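Side-chain contact in outer membrane porin F (Pseudomonas aeruginosa, PDB 4RLC), which forms an eight-stranded beta-barrel with its N-terminal domain in the outer membrane and probably lets small molecules pass across it: residues 137-140 with 141-144. Residues are numbered along the deposited sequence; the frame is centred on the assembly and turned at random.
Sequences YFTE and NFFA. With C8E ((hydroxyethyloxy)tri(ethyloxy)octane), chain F.
Phe143 sets its CB over one face of the Tyr137 ring, a CH-pi contact 4.0 Å from the ring centroid, in the tight turn joining strands 120-137 and 142-153 of the outer-membrane barrel. This hairpin turn has Tyr137 and Phe143 buried on one face, while Phe138 and Phe142 lie on the surface. The two buried side chains run side by side, their planes inclined at 52°, with Tyr137 CE2 3.7 Å from Phe143 CD2. Tyr137 OH is hydrogen-bonded to Glu22 OE2 of strand 21-30, and Lys135 makes a cation-pi contact with Phe143. On the surface side, Phe138 brings CZ to within 3.6 Å of Phe142 CB. Its chi1 of 61° places CG between the backbone N and carbonyl carbon, which turns one ring face to Phe142 O, offset toward the rim. The backbone is looser here: Phe142 O accepts two weak bonds, from Phe138 N and Thr139 N. Thr139 OG1 grips the turn more firmly, accepting from Asn141 N and Phe142 N and meeting a water that donates to Asn141 OD1; Asn141 ND2 is hydrogen-bonded to Asn174 O. The same hydroxyl oxygen lies in the plane of the Phe142 ring, at its edge, 3.6 Å from CD2.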
ATOM      1  N   TYR A 137      15.454  -4.629  -4.217  1.00 19.44           N
ATOM      2  CA  TYR A 137      15.933  -5.811  -3.480  1.00 18.83           C
ATOM      3  C   TYR A 137      17.451  -5.674  -3.399  1.00 19.60           C
ATOM      4  O   TYR A 137      18.192  -5.983  -4.319  1.00 20.32           O
ATOM      5  CB  TYR A 137      15.520  -7.107  -4.190  1.00 19.50           C
ATOM      6  CG  TYR A 137      14.038  -7.320  -4.226  1.00 19.12           C
ATOM      7  CD1 TYR A 137      13.257  -6.753  -5.227  1.00 20.00           C
ATOM      8  CD2 TYR A 137      13.367  -8.136  -3.277  1.00 18.64           C
ATOM      9  CE1 TYR A 137      11.885  -6.949  -5.269  1.00 20.34           C
ATOM     10  CE2 TYR A 137      11.991  -8.347  -3.331  1.00 19.56           C
ATOM     11  CZ  TYR A 137      11.228  -7.807  -4.348  1.00 19.88           C
ATOM     12  OH  TYR A 137       9.829  -7.968  -4.405  1.00 21.13           O
ATOM     13  N   PHE A 138      17.921  -5.289  -2.211  1.00 19.03           N
ATOM     14  CA  PHE A 138      19.344  -5.172  -1.929  1.00 19.57           C
ATOM     15  C   PHE A 138      20.016  -6.385  -1.369  1.00 21.56           C
ATOM     16  O   PHE A 138      21.245  -6.410  -1.324  1.00 23.15           O
ATOM     17  CB  PHE A 138      19.581  -3.900  -1.092  1.00 19.40           C
ATOM     18  CG  PHE A 138      18.876  -3.910   0.233  1.00 18.13           C
ATOM     19  CD1 PHE A 138      19.448  -4.573   1.299  1.00 18.62           C
ATOM     20  CD2 PHE A 138      17.672  -3.301   0.410  1.00 18.22           C
ATOM     21  CE1 PHE A 138      18.819  -4.586   2.540  1.00 18.35           C
ATOM     22  CE2 PHE A 138      16.981  -3.384   1.630  1.00 18.06           C
ATOM     23  CZ  PHE A 138      17.617  -3.989   2.705  1.00 17.98           C
ATOM     24  N   THR A 139      19.226  -7.381  -0.897  1.00 20.71           N
ATOM     25  CA  THR A 139      19.651  -8.725  -0.789  1.00 22.11           C
ATOM     26  C   THR A 139      18.641  -9.613  -1.526  1.00 22.18           C
ATOM     27  O   THR A 139      17.607  -9.162  -2.009  1.00 22.36           O
ATOM     28  CB  THR A 139      19.819  -9.233   0.711  1.00 22.65           C
ATOM     29  OG1 THR A 139      18.565  -9.667   1.217  1.00 22.05           O
ATOM     30  CG2 THR A 139      20.389  -8.161   1.632  1.00 22.01           C
ATOM     31  N   GLU A 140      18.883 -10.907  -1.617  1.00 24.64           N
ATOM     32  CA  GLU A 140      17.841 -11.781  -2.242  1.00 26.57           C
ATOM     33  C   GLU A 140      16.488 -11.701  -1.523  1.00 24.91           C
ATOM     34  O   GLU A 140      15.424 -11.970  -2.118  1.00 25.92           O
ATOM     35  CB  GLU A 140      18.344 -13.213  -2.282  1.00 29.74           C
ATOM     36  CG  GLU A 140      19.515 -13.407  -3.257  1.00 35.94           C
ATOM     37  CD  GLU A 140      19.067 -13.351  -4.721  1.00 40.41           C
ATOM     38  OE1 GLU A 140      17.824 -13.384  -4.970  1.00 41.97           O
ATOM     39  OE2 GLU A 140      19.961 -13.284  -5.619  1.00 51.08           O
ATOM     40  N   ASN A 141      16.494 -11.380  -0.212  1.00 23.49           N
ATOM     41  CA  ASN A 141      15.303 -11.361   0.590  1.00 22.28           C
ATOM     42  C   ASN A 141      14.791 -10.008   1.032  1.00 22.13           C
ATOM     43  O   ASN A 141      13.555  -9.840   1.121  1.00 24.59           O
ATOM     44  CB  ASN A 141      15.503 -12.223   1.855  1.00 23.71           C
ATOM     45  CG  ASN A 141      15.988 -13.608   1.527  1.00 27.81           C
ATOM     46  OD1 ASN A 141      17.178 -13.891   1.675  1.00 31.59           O
ATOM     47  ND2 ASN A 141      15.077 -14.503   1.093  1.00 27.59           N
ATOM     48  N   PHE A 142      15.627  -8.983   1.210  1.00 18.91           N
ATOM     49  CA  PHE A 142      15.172  -7.751   1.784  1.00 18.07           C
ATOM     50  C   PHE A 142      15.068  -6.637   0.703  1.00 17.93           C
ATOM     51  O   PHE A 142      15.900  -6.599  -0.138  1.00 18.91           O
ATOM     52  CB  PHE A 142      16.102  -7.251   2.870  1.00 18.61           C
ATOM     53  CG  PHE A 142      16.038  -8.079   4.146  1.00 19.77           C
ATOM     54  CD1 PHE A 142      15.114  -7.740   5.110  1.00 22.07           C
ATOM     55  CD2 PHE A 142      16.907  -9.063   4.344  1.00 21.08           C
ATOM     56  CE1 PHE A 142      15.053  -8.483   6.286  1.00 22.27           C
ATOM     57  CE2 PHE A 142      16.844  -9.875   5.529  1.00 22.46           C
ATOM     58  CZ  PHE A 142      15.924  -9.516   6.472  1.00 22.45           C
ATOM     59  N   PHE A 143      14.022  -5.847   0.813  1.00 17.06           N
ATOM     60  CA  PHE A 143      13.811  -4.678  -0.095  1.00 17.96           C
ATOM     61  C   PHE A 143      13.445  -3.445   0.677  1.00 17.69           C
ATOM     62  O   PHE A 143      12.895  -3.467   1.738  1.00 16.06           O
ATOM     63  CB  PHE A 143      12.805  -5.011  -1.212  1.00 17.93           C
ATOM     64  CG  PHE A 143      11.393  -5.188  -0.750  1.00 19.66           C
ATOM     65  CD1 PHE A 143      10.505  -4.118  -0.588  1.00 20.01           C
ATOM     66  CD2 PHE A 143      10.983  -6.479  -0.335  1.00 20.85           C
ATOM     67  CE1 PHE A 143       9.194  -4.363  -0.141  1.00 21.38           C
ATOM     68  CE2 PHE A 143       9.671  -6.694   0.086  1.00 21.53           C
ATOM     69  CZ  PHE A 143       8.819  -5.664   0.241  1.00 19.68           C
ATOM     70  N   ALA A 144      13.725  -2.276   0.047  1.00 15.75           N
ATOM     71  CA  ALA A 144      13.182  -1.019   0.446  1.00 16.24           C
ATOM     72  C   ALA A 144      12.319  -0.528  -0.766  1.00 17.77           C
ATOM     73  O   ALA A 144      12.618  -0.882  -1.922  1.00 19.07           O
ATOM     74  CB  ALA A 144      14.305  -0.049   0.740  1.00 17.26           C
TER
HETATM   75  C6  C8E F 205      19.055   1.237 -15.800  1.00 75.67           C
HETATM   76  C7  C8E F 205      19.670   2.193 -14.765  1.00 79.03           C
HETATM   77  C8  C8E F 205      19.796   1.596 -13.358  1.00 74.00           C
HETATM   78  O9  C8E F 205      19.554   2.603 -12.363  1.00 75.86           O
HETATM   79  C10 C8E F 205      19.106   2.118 -11.085  1.00 72.78           C
HETATM   80  C11 C8E F 205      20.023   2.710 -10.018  1.00 76.82           C
HETATM   81  O12 C8E F 205      19.556   2.472  -8.692  1.00 73.92           O
HETATM   82  C13 C8E F 205      18.319   3.115  -8.372  1.00 70.51           C
HETATM   83  C14 C8E F 205      18.360   3.506  -6.904  1.00 67.79           C
HETATM   84  O15 C8E F 205      17.066   3.975  -6.512  1.00 68.83           O
HETATM   85  C16 C8E F 205      16.180   2.969  -6.003  1.00 63.13           C
HETATM   86  C17 C8E F 205      15.382   3.515  -4.825  1.00 61.35           C
HETATM   87  O18 C8E F 205      14.467   2.515  -4.367  1.00 57.84           O
HETATM   88  C19 C8E F 205      13.639   2.929  -3.305  1.00 46.19           C
HETATM   89  C20 C8E F 205      14.372   2.654  -2.036  1.00 43.68           C
HETATM   90  O21 C8E F 205      14.310   3.771  -1.169  1.00 49.71           O
HETATM   91  O   HOH W   1      18.843 -11.691   2.656  1.00 33.75           O